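Local coordinates for FKBO (Streptomyces hygroscopicus, PDB 4BPS), which hydrolyses chorismate to a dihydroxycyclohexadiene carboxylic acid and pyruvate, a step in the biosynthesis of the macrocyclic immunosuppressants FK506 and FK520, at residues Ser16-Pro20 against Asp96-Phe100; Thr37-Leu41 against Asp55-Arg59; Ala78-Val82 against Ala93-Ala97. The contacts are given in a common frame with arbitrary orientation. Numbering follows the deposited sequence.

Interaction 1: residues Ser16-Pro20 against Asp96-Phe100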
ATOM      1  N   SER A  16       1.446  24.776 -12.691  1.00 15.28           N
ATOM      2  CA  SER A  16       0.308  24.025 -12.154  1.00 15.23           C
ATOM      3  C   SER A  16       0.755  22.582 -11.837  1.00 13.67           C
ATOM      4  O   SER A  16       1.315  21.894 -12.714  1.00 14.76           O
ATOM      5  CB  SER A  16      -0.855  24.001 -13.159  1.00 18.88           C
ATOM      6  OG  SER A  16      -1.325  25.305 -13.490  1.00 21.67           O
ATOM      7  N   VAL A  17       0.525  22.135 -10.605  1.00 12.64           N
ATOM      8  CA  VAL A  17       0.899  20.793 -10.204  1.00 11.90           C
ATOM      9  C   VAL A  17      -0.192  20.206  -9.332  1.00 11.77           C
ATOM     10  O   VAL A  17      -0.743  20.883  -8.456  1.00 13.79           O
ATOM     11  CB  VAL A  17       2.268  20.782  -9.464  1.00 13.39           C
ATOM     12  CG1 VAL A  17       2.233  21.665  -8.227  1.00 15.57           C
ATOM     13  CG2 VAL A  17       2.656  19.364  -9.103  1.00 13.65           C
ATOM     14  N   THR A  18      -0.480  18.926  -9.559  1.00  9.96           N
ATOM     15  CA  THR A  18      -1.446  18.177  -8.751  1.00  9.53           C
ATOM     16  C   THR A  18      -0.764  16.922  -8.195  1.00  8.31           C
ATOM     17  O   THR A  18      -0.147  16.151  -8.927  1.00  8.54           O
ATOM     18  CB  THR A  18      -2.659  17.777  -9.613  1.00 10.99           C
ATOM     19  OG1 THR A  18      -3.222  18.947 -10.215  1.00 13.54           O
ATOM     20  CG2 THR A  18      -3.718  17.051  -8.775  1.00 10.62           C
ATOM     21  N   ALA A  19      -0.916  16.721  -6.894  1.00  8.15           N
ATOM     22  CA  ALA A  19      -0.355  15.553  -6.205  1.00  7.64           C
ATOM     23  C   ALA A  19      -1.229  14.320  -6.458  1.00  7.05           C
ATOM     24  O   ALA A  19      -2.391  14.444  -6.828  1.00  7.46           O
ATOM     25  CB  ALA A  19      -0.257  15.838  -4.724  1.00  8.05           C
ATOM     26  N   PRO A  20      -0.660  13.110  -6.317  1.00  6.44           N
ATOM     27  CA  PRO A  20      -1.421  11.908  -6.683  1.00  6.54           C
ATOM     28  C   PRO A  20      -2.675  11.729  -5.869  1.00  6.78           C
ATOM     29  O   PRO A  20      -2.733  12.114  -4.690  1.00  7.11           O
ATOM     30  CB  PRO A  20      -0.434  10.766  -6.424  1.00  7.44           C
ATOM     31  CG  PRO A  20       0.934  11.437  -6.541  1.00  7.79           C
ATOM     32  CD  PRO A  20       0.729  12.797  -5.940  1.00  7.19           C
ATOM     33  N   ASP A  96       5.734  15.703 -14.420  1.00  6.21           N
ATOM     34  CA  ASP A  96       6.999  16.306 -14.047  1.00  7.51           C
ATOM     35  C   ASP A  96       7.288  16.178 -12.553  1.00  6.87           C
ATOM     36  O   ASP A  96       8.464  16.076 -12.169  1.00  8.84           O
ATOM     37  CB  ASP A  96       7.084  17.750 -14.520  1.00 10.08           C
ATOM     38  CG  ASP A  96       7.310  17.845 -16.031  1.00 13.59           C
ATOM     39  OD1 ASP A  96       7.905  16.920 -16.635  1.00 13.30           O
ATOM     40  OD2 ASP A  96       6.920  18.863 -16.636  1.00 18.53           O
ATOM     41  N   ALA A  97       6.249  16.083 -11.717  1.00  6.16           N
ATOM     42  CA  ALA A  97       6.435  16.060 -10.265  1.00  5.82           C
ATOM     43  C   ALA A  97       6.319  14.693  -9.590  1.00  5.37           C
ATOM     44  O   ALA A  97       6.854  14.537  -8.479  1.00  5.57           O
ATOM     45  CB  ALA A  97       5.454  17.032  -9.606  1.00  6.94           C
ATOM     46  N   TYR A  98       5.617  13.727 -10.203  1.00  5.02           N
ATOM     47  CA  TYR A  98       5.343  12.446  -9.541  1.00  5.27           C
ATOM     48  C   TYR A  98       5.485  11.275 -10.510  1.00  5.07           C
ATOM     49  O   TYR A  98       5.373  11.427 -11.727  1.00  6.01           O
ATOM     50  CB  TYR A  98       3.939  12.428  -8.905  1.00  5.83           C
ATOM     51  CG  TYR A  98       3.764  13.529  -7.892  1.00  6.26           C
ATOM     52  CD1 TYR A  98       4.318  13.420  -6.608  1.00  6.43           C
ATOM     53  CD2 TYR A  98       3.081  14.705  -8.205  1.00  7.16           C
ATOM     54  CE1 TYR A  98       4.182  14.469  -5.686  1.00  7.25           C
ATOM     55  CE2 TYR A  98       2.952  15.735  -7.285  1.00  7.65           C
ATOM     56  CZ  TYR A  98       3.487  15.604  -6.028  1.00  7.74           C
ATOM     57  OH  TYR A  98       3.377  16.610  -5.084  1.00  8.92           O
ATOM     58  N   LEU A  99       5.708  10.094  -9.940  1.00  5.45           N
ATOM     59  CA  LEU A  99       5.939   8.852 -10.691  1.00  5.60           C
ATOM     60  C   LEU A  99       5.078   7.741 -10.071  1.00  5.30           C
ATOM     61  O   LEU A  99       4.990   7.629  -8.842  1.00  5.98           O
ATOM     62  CB  LEU A  99       7.412   8.480 -10.561  1.00  6.75           C
ATOM     63  CG  LEU A  99       7.921   7.145 -11.097  1.00  7.76           C
ATOM     64  CD1 LEU A  99       7.835   7.146 -12.586  1.00  8.47           C
ATOM     65  CD2 LEU A  99       9.387   6.866 -10.637  1.00  7.93           C
ATOM     66  N   PHE A 100       4.462   6.925 -10.925  1.00  5.10           N
ATOM     67  CA  PHE A 100       3.733   5.717 -10.527  1.00  5.31           C
ATOM     68  C   PHE A 100       4.384   4.531 -11.220  1.00  4.66           C
ATOM     69  O   PHE A 100       4.612   4.593 -12.418  1.00  5.63           O
ATOM     70  CB  PHE A 100       2.268   5.828 -10.962  1.00  5.73           C
ATOM     71  CG  PHE A 100       1.437   4.610 -10.663  1.00  6.79           C
ATOM     72  CD1 PHE A 100       0.910   4.410  -9.407  1.00  7.24           C
ATOM     73  CD2 PHE A 100       1.158   3.675 -11.641  1.00 10.03           C
ATOM     74  CE1 PHE A 100       0.119   3.286  -9.130  1.00  8.03           C
ATOM     75  CE2 PHE A 100       0.373   2.558 -11.357  1.00 11.19           C
ATOM     76  CZ  PHE A 100      -0.130   2.370 -10.104  1.00  9.23           C
TER
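This is an apolar contact in which the extended N-terminal loop ahead of strand 21-25 crosses Tyr98, which begins strand 98-105 in the six-stranded sheet of this YjgF-fold enzyme's N-terminal part. Tyr98 supplies most of the interface from its side, and 200 Å² is buried in total. Pro20 lies over one face of its ring: Pro20 CD is 3.5 Å from the ring centroid and 6° off the normal, a well-centred CH-pi interaction. Ala19 CA is 3.5 Å from Tyr98 CE2, and Ala19 CB 3.7 Å from Tyr98 OH. Toward the N-terminus, Val17 CG2 reaches Ala97 CB at 3.7 Å and Tyr98 CE2 at 4.1 Å. Leu232 of strand 229-232, in a different sheet, touches both Pro20 and Tyr98; strand 189-196 meets them through Leu194 and Ala196. Outside the segments, Gln79 NE2 and OE1 hydrogen-bond to Ser16 O and Thr18 N, and Arg239 to the carbonyls of Ala19 and Pro20. With no hydrogen bond between the segments, fit of shape and CH-pi contact hold them together.

Interaction 2: residues Thr37-Leu41 against Asp55-Arg59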
ATOM      1  N   THR A  37      -5.804  12.592 -16.533  1.00  8.17           N
ATOM      2  CA  THR A  37      -4.984  12.545 -15.328  1.00  7.97           C
ATOM      3  C   THR A  37      -4.639  11.127 -14.866  1.00  7.59           C
ATOM      4  O   THR A  37      -3.918  10.971 -13.878  1.00  7.34           O
ATOM      5  CB  THR A  37      -5.694  13.265 -14.157  1.00  8.90           C
ATOM      6  OG1 THR A  37      -6.884  12.559 -13.798  1.00  9.48           O
ATOM      7  CG2 THR A  37      -6.033  14.727 -14.511  1.00 10.46           C
ATOM      8  N   VAL A  38      -5.121  10.097 -15.552  1.00  8.13           N
ATOM      9  CA  VAL A  38      -4.844   8.720 -15.138  1.00  8.41           C
ATOM     10  C   VAL A  38      -3.360   8.420 -15.248  1.00  7.83           C
ATOM     11  O   VAL A  38      -2.753   8.628 -16.299  1.00  8.70           O
ATOM     12  CB  VAL A  38      -5.662   7.720 -15.995  1.00  9.13           C
ATOM     13  CG1 VAL A  38      -5.240   6.289 -15.738  1.00 10.31           C
ATOM     14  CG2 VAL A  38      -7.150   7.855 -15.709  1.00 10.23           C
ATOM     15  N   LEU A  39      -2.795   7.920 -14.155  1.00  7.29           N
ATOM     16  CA  LEU A  39      -1.402   7.495 -14.093  1.00  8.75           C
ATOM     17  C   LEU A  39      -1.311   5.991 -14.277  1.00 10.82           C
ATOM     18  O   LEU A  39      -0.506   5.533 -15.066  1.00 15.98           O
ATOM     19  CB  LEU A  39      -0.772   7.846 -12.748  1.00 12.35           C
ATOM     20  CG  LEU A  39      -0.115   9.178 -12.516  1.00 15.22           C
ATOM     21  CD1 LEU A  39       0.261   9.284 -11.059  1.00 14.88           C
ATOM     22  CD2 LEU A  39       1.151   9.282 -13.383  1.00 15.55           C
ATOM     23  N   GLY A  40      -2.120   5.227 -13.552  1.00  9.20           N
ATOM     24  CA  GLY A  40      -1.984   3.786 -13.592  1.00 10.08           C
ATOM     25  C   GLY A  40      -3.148   3.123 -12.899  1.00  7.70           C
ATOM     26  O   GLY A  40      -3.936   3.798 -12.233  1.00  7.91           O
ATOM     27  N   LEU A  41      -3.237   1.804 -13.059  1.00  7.25           N
ATOM     28  CA  LEU A  41      -4.423   1.057 -12.672  1.00  9.30           C
ATOM     29  C   LEU A  41      -4.042  -0.287 -12.073  1.00  6.62           C
ATOM     30  O   LEU A  41      -3.217  -1.010 -12.637  1.00  7.51           O
ATOM     31  CB  LEU A  41      -5.302   0.801 -13.922  1.00 15.23           C
ATOM     32  CG  LEU A  41      -5.765   1.970 -14.793  1.00 21.27           C
ATOM     33  CD1 LEU A  41      -4.789   2.193 -15.920  1.00 23.09           C
ATOM     34  CD2 LEU A  41      -7.125   1.657 -15.324  1.00 23.31           C
ATOM     35  N   ASP A  55      -2.095   2.316 -23.224  1.00 16.44           N
ATOM     36  CA  ASP A  55      -2.028   3.712 -23.639  1.00 19.61           C
ATOM     37  C   ASP A  55      -1.315   4.594 -22.622  1.00 17.03           C
ATOM     38  O   ASP A  55      -1.853   5.623 -22.173  1.00 17.79           O
ATOM     39  CB  ASP A  55      -3.416   4.263 -23.938  1.00 26.44           C
ATOM     40  CG  ASP A  55      -3.363   5.565 -24.737  1.00 33.57           C
ATOM     41  OD1 ASP A  55      -2.355   5.793 -25.454  1.00 35.63           O
ATOM     42  OD2 ASP A  55      -4.319   6.366 -24.647  1.00 36.42           O
ATOM     43  N   GLY A  56      -0.095   4.190 -22.277  1.00 14.13           N
ATOM     44  CA  GLY A  56       0.739   4.955 -21.380  1.00 13.06           C
ATOM     45  C   GLY A  56       0.506   4.718 -19.898  1.00 10.75           C
ATOM     46  O   GLY A  56       1.243   5.255 -19.044  1.00 11.09           O
ATOM     47  N   ALA A  57      -0.501   3.921 -19.548  1.00  9.37           N
ATOM     48  CA  ALA A  57      -0.832   3.759 -18.137  1.00  9.43           C
ATOM     49  C   ALA A  57      -0.402   2.370 -17.673  1.00  7.35           C
ATOM     50  O   ALA A  57      -0.883   1.381 -18.221  1.00  7.63           O
ATOM     51  CB  ALA A  57      -2.325   3.936 -17.939  1.00 11.37           C
ATOM     52  N   PRO A  58       0.521   2.280 -16.699  1.00  6.38           N
ATOM     53  CA  PRO A  58       0.848   0.966 -16.140  1.00  6.29           C
ATOM     54  C   PRO A  58      -0.400   0.293 -15.601  1.00  6.47           C
ATOM     55  O   PRO A  58      -1.224   0.949 -14.941  1.00  7.54           O
ATOM     56  CB  PRO A  58       1.801   1.298 -14.993  1.00  7.95           C
ATOM     57  CG  PRO A  58       2.415   2.577 -15.357  1.00  8.32           C
ATOM     58  CD  PRO A  58       1.375   3.336 -16.144  1.00  7.44           C
ATOM     59  N   ARG A  59      -0.494  -1.016 -15.819  1.00  6.15           N
ATOM     60  CA  ARG A  59      -1.626  -1.779 -15.349  1.00  7.36           C
ATOM     61  C   ARG A  59      -1.221  -3.190 -14.971  1.00  6.45           C
ATOM     62  O   ARG A  59      -0.374  -3.794 -15.637  1.00  7.74           O
ATOM     63  CB  ARG A  59      -2.670  -1.837 -16.480  1.00 12.86           C
ATOM     64  CG  ARG A  59      -3.851  -2.731 -16.247  1.00 21.27           C
ATOM     65  CD  ARG A  59      -3.619  -4.069 -16.941  1.00 28.24           C
ATOM     66  NE  ARG A  59      -4.730  -4.986 -16.739  1.00 33.55           N
ATOM     67  CZ  ARG A  59      -4.941  -6.069 -17.478  1.00 37.39           C
ATOM     68  NH1 ARG A  59      -4.123  -6.360 -18.484  1.00 37.26           N
ATOM     69  NH2 ARG A  59      -5.989  -6.843 -17.226  1.00 39.24           N
TER
HETATM   70  O   HOH W   1      -0.880   7.199 -17.902  1.00 22.85           O
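Gly56 leads into the strand; its carbonyl accepts from Ser84 OG, and water 1 lies 2.8 Å from Val38 O and, in a weak contact, 3.1 Å from Gly56 O, with more acceptors near than it has protons. Ala57 CB points at segment 37-41, 3.6 Å from Leu41 CD1 and 4.3 Å from Val38 CG1, while Ala57 CA lies 3.6 Å from Leu39 O in a CA-H...O contact. Pro58 has no amide hydrogen; Pro58 CD sits 3.1 Å from Leu39 O. Strands 38-44 and 57-62 are parallel neighbours in a mixed five-stranded sheet; the axes of the short segments 38-41 and 57-59 approach to 4.7 Å and are inclined by 13°. Leu39 and Gly40 both face Trp76 of strand 72-77, a classic beta bulge. The carbonyl of Pro58 accepts the direct hydrogen bond of the contact, from Leu41 N to Pro58 O (2.9 Å, 151° at the hydrogen). Arg59 pairs with Leu41 in a parallel bridge, CA to CA 4.8 Å, and Arg59 CA makes a 3.2 Å CA-H...O contact with Leu41 O. The Arg59 side chain starts on the same sheet face as that of Leu41, but the guanidinium leads away to a salt bridge with Glu43.

Interaction 3: residues Ala78-Val82 against Ala93-Ala97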
ATOM      1  N   ALA A  78      -2.886  11.973 -11.303  1.00  6.42           N
ATOM      2  CA  ALA A  78      -2.249  13.200 -10.816  1.00  7.14           C
ATOM      3  C   ALA A  78      -2.586  14.325 -11.780  1.00  7.68           C
ATOM      4  O   ALA A  78      -3.481  15.112 -11.508  1.00  9.26           O
ATOM      5  CB  ALA A  78      -0.730  13.007 -10.653  1.00  7.77           C
ATOM      6  N   GLN A  79      -1.862  14.394 -12.881  1.00  7.76           N
ATOM      7  CA  GLN A  79      -2.236  15.235 -14.008  1.00  7.96           C
ATOM      8  C   GLN A  79      -1.727  14.511 -15.242  1.00  7.31           C
ATOM      9  O   GLN A  79      -1.189  13.406 -15.128  1.00  7.49           O
ATOM     10  CB  GLN A  79      -1.686  16.651 -13.873  1.00  9.61           C
ATOM     11  CG  GLN A  79      -0.197  16.786 -13.899  1.00 10.07           C
ATOM     12  CD  GLN A  79       0.257  18.144 -13.332  1.00 10.48           C
ATOM     13  OE1 GLN A  79       0.743  18.209 -12.194  1.00 11.27           O
ATOM     14  NE2 GLN A  79       0.149  19.206 -14.126  1.00 11.38           N
ATOM     15  N   ARG A  80      -1.919  15.097 -16.422  1.00  7.04           N
ATOM     16  CA  ARG A  80      -1.535  14.430 -17.650  1.00  7.57           C
ATOM     17  C   ARG A  80      -0.102  13.898 -17.584  1.00  6.87           C
ATOM     18  O   ARG A  80       0.824  14.672 -17.420  1.00  6.92           O
ATOM     19  CB  ARG A  80      -1.667  15.454 -18.787  1.00  8.82           C
ATOM     20  CG  ARG A  80      -1.205  14.950 -20.143  1.00  9.84           C
ATOM     21  CD  ARG A  80      -1.403  15.992 -21.267  1.00 11.81           C
ATOM     22  NE  ARG A  80      -0.903  17.343 -20.941  1.00 14.52           N
ATOM     23  CZ  ARG A  80       0.376  17.725 -21.042  1.00 18.18           C
ATOM     24  NH1 ARG A  80       1.297  16.878 -21.471  1.00 19.54           N
ATOM     25  NH2 ARG A  80       0.737  18.973 -20.744  1.00 18.98           N
ATOM     26  N   PRO A  81       0.093  12.582 -17.731  1.00  6.70           N
ATOM     27  CA  PRO A  81       1.473  12.101 -17.690  1.00  6.52           C
ATOM     28  C   PRO A  81       2.258  12.612 -18.890  1.00  5.94           C
ATOM     29  O   PRO A  81       1.742  12.702 -20.017  1.00  7.19           O
ATOM     30  CB  PRO A  81       1.318  10.584 -17.762  1.00  8.92           C
ATOM     31  CG  PRO A  81      -0.046  10.333 -17.121  1.00 11.27           C
ATOM     32  CD  PRO A  81      -0.875  11.474 -17.632  1.00  8.97           C
ATOM     33  N   VAL A  82       3.529  12.899 -18.642  1.00  5.62           N
ATOM     34  CA  VAL A  82       4.386  13.429 -19.675  1.00  5.66           C
ATOM     35  C   VAL A  82       5.227  12.358 -20.368  1.00  5.64           C
ATOM     36  O   VAL A  82       5.714  12.591 -21.487  1.00  6.34           O
ATOM     37  CB  VAL A  82       5.322  14.545 -19.119  1.00  6.87           C
ATOM     38  CG1 VAL A  82       4.457  15.675 -18.520  1.00  8.50           C
ATOM     39  CG2 VAL A  82       6.343  14.027 -18.124  1.00  7.07           C
ATOM     40  N   ALA A  93       4.641   5.523 -15.268  1.00  5.24           N
ATOM     41  CA  ALA A  93       4.194   6.768 -15.886  1.00  5.14           C
ATOM     42  C   ALA A  93       4.589   7.894 -14.953  1.00  4.95           C
ATOM     43  O   ALA A  93       4.493   7.744 -13.725  1.00  5.77           O
ATOM     44  CB  ALA A  93       2.676   6.773 -16.082  1.00  6.28           C
ATOM     45  N   ARG A  94       5.005   9.026 -15.520  1.00  5.28           N
ATOM     46  CA  ARG A  94       5.411  10.160 -14.693  1.00  5.29           C
ATOM     47  C   ARG A  94       4.739  11.430 -15.188  1.00  5.27           C
ATOM     48  O   ARG A  94       4.513  11.612 -16.401  1.00  5.40           O
ATOM     49  CB  ARG A  94       6.944  10.339 -14.722  1.00  5.70           C
ATOM     50  CG  ARG A  94       7.508  10.840 -16.049  1.00  6.04           C
ATOM     51  CD  ARG A  94       9.068  10.796 -16.071  1.00  7.57           C
ATOM     52  NE  ARG A  94       9.566  11.416 -17.306  1.00  7.77           N
ATOM     53  CZ  ARG A  94       9.703  12.733 -17.491  1.00  7.59           C
ATOM     54  NH1 ARG A  94       9.450  13.580 -16.502  1.00  7.39           N
ATOM     55  NH2 ARG A  94      10.079  13.220 -18.671  1.00  8.30           N
ATOM     56  N   THR A  95       4.439  12.308 -14.237  1.00  5.36           N
ATOM     57  CA  THR A  95       4.254  13.724 -14.521  1.00  5.33           C
ATOM     58  C   THR A  95       5.591  14.393 -14.229  1.00  5.44           C
ATOM     59  O   THR A  95       6.536  13.730 -13.823  1.00  6.33           O
ATOM     60  CB  THR A  95       3.161  14.328 -13.654  1.00  5.76           C
ATOM     61  OG1 THR A  95       3.599  14.316 -12.289  1.00  6.03           O
ATOM     62  CG2 THR A  95       1.847  13.560 -13.815  1.00  6.81           C
ATOM     63  N   ASP A  96       5.734  15.703 -14.420  1.00  6.21           N
ATOM     64  CA  ASP A  96       6.999  16.306 -14.047  1.00  7.51           C
ATOM     65  C   ASP A  96       7.288  16.178 -12.553  1.00  6.87           C
ATOM     66  O   ASP A  96       8.464  16.076 -12.169  1.00  8.84           O
ATOM     67  CB  ASP A  96       7.084  17.750 -14.520  1.00 10.08           C
ATOM     68  CG  ASP A  96       7.310  17.845 -16.031  1.00 13.59           C
ATOM     69  OD1 ASP A  96       7.905  16.920 -16.635  1.00 13.30           O
ATOM     70  OD2 ASP A  96       6.920  18.863 -16.636  1.00 18.53           O
ATOM     71  N   ALA A  97       6.249  16.083 -11.717  1.00  6.16           N
ATOM     72  CA  ALA A  97       6.435  16.060 -10.265  1.00  5.82           C
ATOM     73  C   ALA A  97       6.319  14.693  -9.590  1.00  5.37           C
ATOM     74  O   ALA A  97       6.854  14.537  -8.479  1.00  5.57           O
ATOM     75  CB  ALA A  97       5.454  17.032  -9.606  1.00  6.94           C
TER
HETATM   76  O   HOH W   2       1.728  15.898 -11.034  1.00  8.16           O
HETATM   77  O   HOH W   3       3.755  17.674 -12.570  1.00 12.61           O
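Two waters span the gap between Gln79 and the turn that follows strand 90-94. Water 2 donates to Gln79 OE1 (2.8 Å) and accepts from Thr95 OG1 (2.8 Å); water 3 donates to Gln79 OE1 (3.1 Å) and accepts weakly from Ala97 N (3.1 Å). The receiving end is an ST turn, in which Thr95 OG1 accepts from Ala97 N at 3.2 Å; the same oxygen also receives the amide of Tyr98. Gln79 OE1 is shared in turn, since it accepts from Thr18 N directly. The methyl of Thr95 faces the loop: Thr95 CG2 lies 3.3 Å from Gln79 O, 3.8 Å from Gln79 CG and 4.1 Å from Ala78 CB. At the other end the backbones join through the hydrogen bond between the segments, Val82 N to Arg94 O (2.8 Å, 151° at the hydrogen), and Pro81 CA comes within 3.3 Å of Arg94 O. Val82 CG2 then lies over one face of the Arg94 guanidinium, 3.5 Å from Arg94 NH1, and 3.6 Å from Asp96 OD1. Arg94 has its main ionic partner in Glu83, and its pair with Asp96 is long, with Arg94 NH1 3.7 Å from Asp96 OD1. The touching parts run 88° apart, so the loop crosses the strand end rather than continuing alongside it. Segment 78-82 is the connection from strand 72-77 of the five-stranded sheet to strand 83-87, which pairs antiparallel with 90-94 in the six-stranded sheet, while Ala78, Pro81 and Ala93 all touch Leu39 of strand 38-44.

Interactions 1 and 3 are the closest pair, their centres about 5 Å apart: they share Asp96 and Ala97, Thr18 N bonds to Gln79 OE1 (3.0 Å), and Phe100 N hydrogen-bonds to Ala93 O (2.9 Å). Interaction 2 lies within the five-stranded sheet, whereas 93-97 and 96-100 reach adjacent strands of the six-stranded one; its centre is about 10 Å from that of interaction 3 and 13 Å from that of interaction 1. Thr37 O lies 2.9 Å from Ala78 N, a probable hydrogen bond, and Phe100 CE2 packs 3.5 Å from Gly40 CA. Interaction 2 is nested inside the loop closed by interaction 1 and closes before interaction 3 opens. All three lie away from the chorismate pocket and the catalytic Glu338.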